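CytC3 (Streptomyces, PDB 3GJA) functions as a nonheme iron halogenase, probably using 2-oxoglutarate and oxygen to chlorinate the aliphatic side chain of a carrier-bound amino acid. Local coordinates at residues L163-G168 and Y222-K227; A288-G293 and F312-I317. All coordinates share one frame; numbering follows the deposited sequence.

Interaction 1: residues L163-G168 and Y222-K227; sequences LQLMPG and YPMVLK
Leu163 O is gripped twice: by Met224 N, in a hydrogen bond of 2.9 Å that is almost straight (176° at the hydrogen), and more loosely by a CA-H...O contact from Pro223 CA at 3.6 Å. Tyr222 O is held in the same way, with Leu165 N donating to it at 3.1 Å nearly along the C=O axis and Gln164 CA resting beside it. These two bonds enclose Gln164 and Pro223 as a non-hydrogen-bonded antiparallel pair, so proline's missing N-H costs this pairing no bond. The return bond of the Leu163-Met224 pair is replaced by a water, which accepts from Leu163 N and donates to Met224 O at 2.8 Å.

Side chains add two crossings. Leu165 CD2 meets Met224 CB obliquely at 3.8 Å. Tyr222, its CG anti to its carbonyl carbon, crosses Pro167 obliquely, with CD2 3.2 Å from Pro167 CD, while Met166 CA lies over one ring face. Gln164 bonds through its backbone to Ala241 as well, so strand 163-165 has partners on two sides, 222-224 and strand 240-242. The polar hold is thus entirely backbone and water, which fixes register here while demanding little of side-chain chemistry.

Interaction 2: residues A288-G293 and F312-I317; sequences AVLTSG and FVPRQI
Backbone hydrogen bonds set the register. Arg315 N donates to Thr291 O at 3.1 Å, the N-H pointing straight at the oxygen (176°) although it arrives from above the carbonyl plane. Gly293 N then donates in the carbonyl plane to Arg315 O, also at 3.1 Å. Both groups of Arg315 therefore bracket Ser292, the pattern of a single parallel bridge, and the two segments run only 19° apart. Water 2 continues the pairing by donating to Leu290 O and to Phe312 O, two acceptors that could not bond each other.

One side-chain amide joins in. Gln316 folds back at chi2 (-60°), so that NE2 reaches Gly293 O at 3.0 Å; the acceptor lies in the amide plane, but the nitrogen sits above the glycine's carbonyl plane.

Apolar contacts complete the pairing. Near the start of the two segments Val289 crosses Phe312 at about a right angle, its CG1 in CH-pi contact over one ring face, 3.9 Å from the centroid and offset toward the rim, while CG2 faces CE2. An alanine in place of Phe312 would remove that ring and probably loosen the packing against Val289 and against Ala78 and Met82 of helix 75-82. Beside the bridge, Leu290 CD1 presses on Pro314 CG at 3.3 Å, a tight fit.

Two polar side chains find their partners beyond the two segments: Ser292 OG bonds to Arg96 O, and the extended Arg315 forms a salt bridge with Asp88 through NE. Main-chain bonds thus fix the alignment, while the arginine's charge, paired with Asp88, ties the C-terminal segment to helix 84-94.

In the fold
Along the chain the two contacts come in series, interaction 1 closing before interaction 2 opens. Their centres are 29 Å apart, on opposite sides of the chain's centre, and their nearest atoms about 20 Å. Interaction 1 includes strand 163-165 of the small two-stranded sheet, with 222-227 pairing alongside, and the unmodelled residues 179-220 lie between its two segments. Interaction 2 lies at strand 289-290, outermost in the six-stranded antiparallel sheet, where 312-317 adds a parallel partner beside its end. Each sets an irregular segment beside a short strand or its end, at the margin of what is probably the cupin-type barrel, one antiparallel and one parallel. The disorder beside interaction 1 is consistent with the open active-site conformation.

Interaction 1: residues L163-G168 and Y222-K227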
ATOM      1  N   LEU A 163      -4.528  13.771  -1.613  1.00 40.28           N
ATOM      2  CA  LEU A 163      -4.833  13.084  -2.855  1.00 42.10           C
ATOM      3  C   LEU A 163      -6.184  13.546  -3.397  1.00 42.59           C
ATOM      4  O   LEU A 163      -7.013  14.098  -2.667  1.00 39.75           O
ATOM      5  CB  LEU A 163      -4.866  11.567  -2.620  1.00 45.15           C
ATOM      6  CG  LEU A 163      -3.616  10.931  -1.988  1.00 46.77           C
ATOM      7  CD1 LEU A 163      -3.916   9.497  -1.564  1.00 46.69           C
ATOM      8  CD2 LEU A 163      -2.454  10.977  -2.975  1.00 48.08           C
ATOM      9  N   GLN A 164      -6.394  13.311  -4.688  1.00 43.38           N
ATOM     10  CA  GLN A 164      -7.638  13.669  -5.358  1.00 43.63           C
ATOM     11  C   GLN A 164      -8.101  12.475  -6.188  1.00 45.46           C
ATOM     12  O   GLN A 164      -7.323  11.902  -6.954  1.00 44.42           O
ATOM     13  CB  GLN A 164      -7.414  14.866  -6.272  1.00 43.00           C
ATOM     14  CG  GLN A 164      -7.077  16.143  -5.550  1.00 40.29           C
ATOM     15  CD  GLN A 164      -6.591  17.212  -6.498  1.00 42.56           C
ATOM     16  OE1 GLN A 164      -5.437  17.200  -6.921  1.00 40.72           O
ATOM     17  NE2 GLN A 164      -7.476  18.137  -6.853  1.00 40.24           N
ATOM     18  N   LEU A 165      -9.359  12.093  -6.012  1.00 48.19           N
ATOM     19  CA  LEU A 165      -9.948  10.972  -6.745  1.00 51.18           C
ATOM     20  C   LEU A 165     -11.231  11.456  -7.417  1.00 52.35           C
ATOM     21  O   LEU A 165     -11.818  12.442  -6.991  1.00 53.40           O
ATOM     22  CB  LEU A 165     -10.303   9.823  -5.792  1.00 51.31           C
ATOM     23  CG  LEU A 165      -9.244   8.970  -5.095  1.00 51.65           C
ATOM     24  CD1 LEU A 165      -8.265   8.464  -6.126  1.00 51.86           C
ATOM     25  CD2 LEU A 165      -8.528   9.763  -4.030  1.00 54.53           C
ATOM     26  N   MET A 166     -11.663  10.785  -8.477  1.00 54.14           N
ATOM     27  CA  MET A 166     -12.909  11.187  -9.120  1.00 55.29           C
ATOM     28  C   MET A 166     -13.840   9.988  -9.239  1.00 54.96           C
ATOM     29  O   MET A 166     -13.402   8.874  -9.529  1.00 54.28           O
ATOM     30  CB  MET A 166     -12.661  11.812 -10.506  1.00 56.12           C
ATOM     31  CG  MET A 166     -11.968  10.928 -11.534  1.00 55.49           C
ATOM     32  SD  MET A 166     -12.085  11.639 -13.221  1.00 59.27           S
ATOM     33  CE  MET A 166     -11.257  13.219 -13.010  1.00 55.76           C
ATOM     34  N   PRO A 167     -15.139  10.200  -8.990  1.00 55.76           N
ATOM     35  CA  PRO A 167     -16.157   9.147  -9.064  1.00 56.84           C
ATOM     36  C   PRO A 167     -16.194   8.523 -10.454  1.00 58.73           C
ATOM     37  O   PRO A 167     -15.439   8.928 -11.335  1.00 59.42           O
ATOM     38  CB  PRO A 167     -17.444   9.893  -8.736  1.00 56.10           C
ATOM     39  CG  PRO A 167     -16.975  10.976  -7.824  1.00 56.58           C
ATOM     40  CD  PRO A 167     -15.728  11.459  -8.513  1.00 55.00           C
ATOM     41  N   GLY A 168     -17.074   7.547 -10.652  1.00 60.47           N
ATOM     42  CA  GLY A 168     -17.163   6.905 -11.950  1.00 63.05           C
ATOM     43  C   GLY A 168     -15.922   6.074 -12.192  1.00 65.50           C
ATOM     44  O   GLY A 168     -14.919   6.248 -11.505  1.00 65.70           O
ATOM     45  N   TYR A 222     -12.522  17.140  -5.800  1.00 61.03           N
ATOM     46  CA  TYR A 222     -12.677  15.810  -5.213  1.00 57.92           C
ATOM     47  C   TYR A 222     -11.490  15.413  -4.322  1.00 54.14           C
ATOM     48  O   TYR A 222     -10.815  14.412  -4.575  1.00 51.84           O
ATOM     49  CB  TYR A 222     -12.824  14.765  -6.314  1.00 60.82           C
ATOM     50  CG  TYR A 222     -13.786  15.115  -7.425  1.00 65.35           C
ATOM     51  CD1 TYR A 222     -13.449  16.054  -8.405  1.00 66.50           C
ATOM     52  CD2 TYR A 222     -15.011  14.459  -7.535  1.00 65.25           C
ATOM     53  CE1 TYR A 222     -14.307  16.320  -9.471  1.00 67.83           C
ATOM     54  CE2 TYR A 222     -15.873  14.715  -8.591  1.00 67.39           C
ATOM     55  CZ  TYR A 222     -15.515  15.642  -9.559  1.00 68.74           C
ATOM     56  OH  TYR A 222     -16.360  15.857 -10.626  1.00 70.59           O
ATOM     57  N   PRO A 223     -11.228  16.186  -3.261  1.00 50.65           N
ATOM     58  CA  PRO A 223     -10.110  15.864  -2.375  1.00 49.34           C
ATOM     59  C   PRO A 223     -10.449  14.784  -1.361  1.00 48.37           C
ATOM     60  O   PRO A 223     -11.550  14.762  -0.811  1.00 50.35           O
ATOM     61  CB  PRO A 223      -9.824  17.197  -1.704  1.00 48.72           C
ATOM     62  CG  PRO A 223     -11.202  17.748  -1.524  1.00 48.47           C
ATOM     63  CD  PRO A 223     -11.872  17.448  -2.855  1.00 49.87           C
ATOM     64  N   MET A 224      -9.500  13.887  -1.112  1.00 45.76           N
ATOM     65  CA  MET A 224      -9.706  12.827  -0.132  1.00 42.56           C
ATOM     66  C   MET A 224      -8.992  13.236   1.158  1.00 41.54           C
ATOM     67  O   MET A 224      -7.856  12.824   1.424  1.00 41.02           O
ATOM     68  CB  MET A 224      -9.157  11.492  -0.655  1.00 42.72           C
ATOM     69  CG  MET A 224      -9.357  10.297   0.287  1.00 42.24           C
ATOM     70  SD  MET A 224     -11.075  10.018   0.835  1.00 42.83           S
ATOM     71  CE  MET A 224     -11.850   9.466  -0.698  1.00 37.64           C
ATOM     72  N   VAL A 225      -9.669  14.074   1.937  1.00 38.59           N
ATOM     73  CA  VAL A 225      -9.153  14.562   3.207  1.00 36.68           C
ATOM     74  C   VAL A 225      -9.211  13.436   4.235  1.00 37.91           C
ATOM     75  O   VAL A 225     -10.214  12.729   4.329  1.00 37.20           O
ATOM     76  CB  VAL A 225      -9.990  15.758   3.701  1.00 36.51           C
ATOM     77  CG1 VAL A 225      -9.529  16.197   5.075  1.00 34.83           C
ATOM     78  CG2 VAL A 225      -9.871  16.900   2.710  1.00 34.91           C
ATOM     79  N   LEU A 226      -8.147  13.279   5.019  1.00 36.15           N
ATOM     80  CA  LEU A 226      -8.095  12.209   6.010  1.00 35.24           C
ATOM     81  C   LEU A 226      -7.573  12.664   7.363  1.00 35.27           C
ATOM     82  O   LEU A 226      -6.658  13.469   7.449  1.00 37.60           O
ATOM     83  CB  LEU A 226      -7.192  11.070   5.509  1.00 32.42           C
ATOM     84  CG  LEU A 226      -7.521  10.392   4.176  1.00 34.15           C
ATOM     85  CD1 LEU A 226      -6.342   9.516   3.740  1.00 32.34           C
ATOM     86  CD2 LEU A 226      -8.794   9.573   4.312  1.00 31.29           C
ATOM     87  N   LYS A 227      -8.150  12.133   8.430  1.00 37.00           N
ATOM     88  CA  LYS A 227      -7.678  12.466   9.761  1.00 36.98           C
ATOM     89  C   LYS A 227      -6.644  11.405  10.084  1.00 35.37           C
ATOM     90  O   LYS A 227      -6.580  10.372   9.416  1.00 35.02           O
ATOM     91  CB  LYS A 227      -8.820  12.384  10.767  1.00 39.46           C
ATOM     92  CG  LYS A 227      -9.946  13.349  10.471  1.00 45.34           C
ATOM     93  CD  LYS A 227     -11.016  13.283  11.539  1.00 49.66           C
ATOM     94  CE  LYS A 227     -12.141  14.255  11.231  1.00 52.58           C
ATOM     95  NZ  LYS A 227     -13.213  14.181  12.262  1.00 58.18           N
TER
HETATM   96  O   HOH W   1      -5.141  12.232   1.046  1.00 37.76           O

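Interaction 2: residues A288-G293 and F312-I317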
ATOM      1  N   ALA A 288       6.537 -11.906   0.706  1.00 37.66           N
ATOM      2  CA  ALA A 288       5.187 -11.378   0.694  1.00 38.46           C
ATOM      3  C   ALA A 288       4.570 -11.918   1.988  1.00 38.64           C
ATOM      4  O   ALA A 288       4.960 -12.983   2.472  1.00 38.65           O
ATOM      5  CB  ALA A 288       4.421 -11.891  -0.522  1.00 37.08           C
ATOM      6  N   VAL A 289       3.623 -11.184   2.557  1.00 38.85           N
ATOM      7  CA  VAL A 289       2.995 -11.606   3.800  1.00 37.58           C
ATOM      8  C   VAL A 289       1.566 -12.071   3.590  1.00 38.83           C
ATOM      9  O   VAL A 289       0.741 -11.343   3.035  1.00 39.18           O
ATOM     10  CB  VAL A 289       2.990 -10.454   4.835  1.00 38.14           C
ATOM     11  CG1 VAL A 289       2.197 -10.862   6.077  1.00 36.44           C
ATOM     12  CG2 VAL A 289       4.421 -10.096   5.218  1.00 36.54           C
ATOM     13  N   LEU A 290       1.284 -13.293   4.031  1.00 38.81           N
ATOM     14  CA  LEU A 290      -0.056 -13.861   3.927  1.00 40.05           C
ATOM     15  C   LEU A 290      -0.779 -13.313   5.156  1.00 39.34           C
ATOM     16  O   LEU A 290      -0.492 -13.721   6.280  1.00 39.27           O
ATOM     17  CB  LEU A 290       0.015 -15.393   3.993  1.00 40.29           C
ATOM     18  CG  LEU A 290      -1.098 -16.275   3.407  1.00 42.22           C
ATOM     19  CD1 LEU A 290      -1.513 -17.298   4.448  1.00 40.85           C
ATOM     20  CD2 LEU A 290      -2.283 -15.454   2.967  1.00 40.69           C
ATOM     21  N   THR A 291      -1.717 -12.398   4.943  1.00 38.35           N
ATOM     22  CA  THR A 291      -2.428 -11.767   6.048  1.00 36.58           C
ATOM     23  C   THR A 291      -3.733 -12.438   6.439  1.00 38.53           C
ATOM     24  O   THR A 291      -4.316 -12.116   7.474  1.00 37.81           O
ATOM     25  CB  THR A 291      -2.729 -10.298   5.721  1.00 35.47           C
ATOM     26  OG1 THR A 291      -3.731 -10.231   4.695  1.00 36.90           O
ATOM     27  CG2 THR A 291      -1.475  -9.599   5.231  1.00 33.07           C
ATOM     28  N   SER A 292      -4.199 -13.361   5.609  1.00 39.79           N
ATOM     29  CA  SER A 292      -5.445 -14.060   5.884  1.00 40.07           C
ATOM     30  C   SER A 292      -5.586 -15.253   4.951  1.00 40.92           C
ATOM     31  O   SER A 292      -4.888 -15.343   3.943  1.00 41.73           O
ATOM     32  CB  SER A 292      -6.621 -13.112   5.692  1.00 40.21           C
ATOM     33  OG  SER A 292      -6.554 -12.507   4.418  1.00 40.88           O
ATOM     34  N   GLY A 293      -6.494 -16.163   5.286  1.00 40.03           N
ATOM     35  CA  GLY A 293      -6.683 -17.339   4.454  1.00 41.22           C
ATOM     36  C   GLY A 293      -5.467 -18.250   4.415  1.00 40.38           C
ATOM     37  O   GLY A 293      -4.758 -18.400   5.410  1.00 41.86           O
ATOM     38  N   PHE A 312       3.602 -13.561  11.679  1.00 39.91           N
ATOM     39  CA  PHE A 312       2.426 -13.205  10.889  1.00 38.83           C
ATOM     40  C   PHE A 312       1.494 -14.408  10.841  1.00 40.31           C
ATOM     41  O   PHE A 312       1.739 -15.361  10.099  1.00 41.98           O
ATOM     42  CB  PHE A 312       2.822 -12.827   9.462  1.00 37.51           C
ATOM     43  CG  PHE A 312       3.649 -11.577   9.364  1.00 37.44           C
ATOM     44  CD1 PHE A 312       3.094 -10.331   9.662  1.00 37.17           C
ATOM     45  CD2 PHE A 312       4.982 -11.642   8.971  1.00 34.55           C
ATOM     46  CE1 PHE A 312       3.858  -9.167   9.570  1.00 35.50           C
ATOM     47  CE2 PHE A 312       5.754 -10.486   8.876  1.00 36.98           C
ATOM     48  CZ  PHE A 312       5.190  -9.244   9.176  1.00 35.17           C
ATOM     49  N   VAL A 313       0.428 -14.368  11.630  1.00 39.28           N
ATOM     50  CA  VAL A 313      -0.519 -15.471  11.659  1.00 39.11           C
ATOM     51  C   VAL A 313      -1.759 -15.092  10.865  1.00 38.79           C
ATOM     52  O   VAL A 313      -2.523 -14.220  11.269  1.00 41.52           O
ATOM     53  CB  VAL A 313      -0.896 -15.836  13.119  1.00 38.80           C
ATOM     54  CG1 VAL A 313      -1.724 -17.114  13.145  1.00 38.14           C
ATOM     55  CG2 VAL A 313       0.371 -16.021  13.942  1.00 35.26           C
ATOM     56  N   PRO A 314      -1.975 -15.750   9.718  1.00 38.47           N
ATOM     57  CA  PRO A 314      -3.131 -15.468   8.864  1.00 38.13           C
ATOM     58  C   PRO A 314      -4.450 -15.424   9.614  1.00 40.04           C
ATOM     59  O   PRO A 314      -4.772 -16.328  10.379  1.00 41.88           O
ATOM     60  CB  PRO A 314      -3.083 -16.593   7.836  1.00 37.27           C
ATOM     61  CG  PRO A 314      -1.625 -16.869   7.716  1.00 36.64           C
ATOM     62  CD  PRO A 314      -1.158 -16.838   9.151  1.00 37.54           C
ATOM     63  N   ARG A 315      -5.208 -14.362   9.386  1.00 40.52           N
ATOM     64  CA  ARG A 315      -6.505 -14.179  10.016  1.00 40.91           C
ATOM     65  C   ARG A 315      -7.576 -14.995   9.284  1.00 42.16           C
ATOM     66  O   ARG A 315      -7.517 -15.162   8.069  1.00 42.19           O
ATOM     67  CB  ARG A 315      -6.864 -12.693   9.991  1.00 39.69           C
ATOM     68  CG  ARG A 315      -8.277 -12.341  10.415  1.00 39.42           C
ATOM     69  CD  ARG A 315      -8.442 -10.818  10.405  1.00 38.91           C
ATOM     70  NE  ARG A 315      -9.826 -10.394  10.590  1.00 38.03           N
ATOM     71  CZ  ARG A 315     -10.449 -10.330  11.761  1.00 38.20           C
ATOM     72  NH1 ARG A 315      -9.814 -10.660  12.878  1.00 38.34           N
ATOM     73  NH2 ARG A 315     -11.715  -9.935  11.810  1.00 38.22           N
ATOM     74  N   GLN A 316      -8.551 -15.500  10.030  1.00 43.51           N
ATOM     75  CA  GLN A 316      -9.634 -16.278   9.447  1.00 45.61           C
ATOM     76  C   GLN A 316     -10.952 -15.752  10.004  1.00 48.99           C
ATOM     77  O   GLN A 316     -11.055 -15.468  11.197  1.00 50.23           O
ATOM     78  CB  GLN A 316      -9.503 -17.766   9.811  1.00 44.33           C
ATOM     79  CG  GLN A 316      -8.136 -18.405   9.565  1.00 42.86           C
ATOM     80  CD  GLN A 316      -7.710 -18.347   8.110  1.00 43.15           C
ATOM     81  OE1 GLN A 316      -8.546 -18.288   7.210  1.00 43.47           O
ATOM     82  NE2 GLN A 316      -6.402 -18.379   7.872  1.00 41.63           N
ATOM     83  N   ILE A 317     -11.953 -15.618   9.139  1.00 52.38           N
ATOM     84  CA  ILE A 317     -13.276 -15.157   9.557  1.00 56.26           C
ATOM     85  C   ILE A 317     -14.360 -16.163   9.126  1.00 58.52           C
ATOM     86  O   ILE A 317     -13.998 -17.180   8.482  1.00 57.93           O
ATOM     87  CB  ILE A 317     -13.610 -13.768   8.955  1.00 57.01           C
ATOM     88  CG1 ILE A 317     -13.515 -13.821   7.431  1.00 56.73           C
ATOM     89  CG2 ILE A 317     -12.669 -12.711   9.517  1.00 56.48           C
ATOM     90  CD1 ILE A 317     -13.777 -12.488   6.765  1.00 58.75           C
TER
HETATM   91  O   HOH W   2       1.314 -15.421   7.408  1.00 37.74           O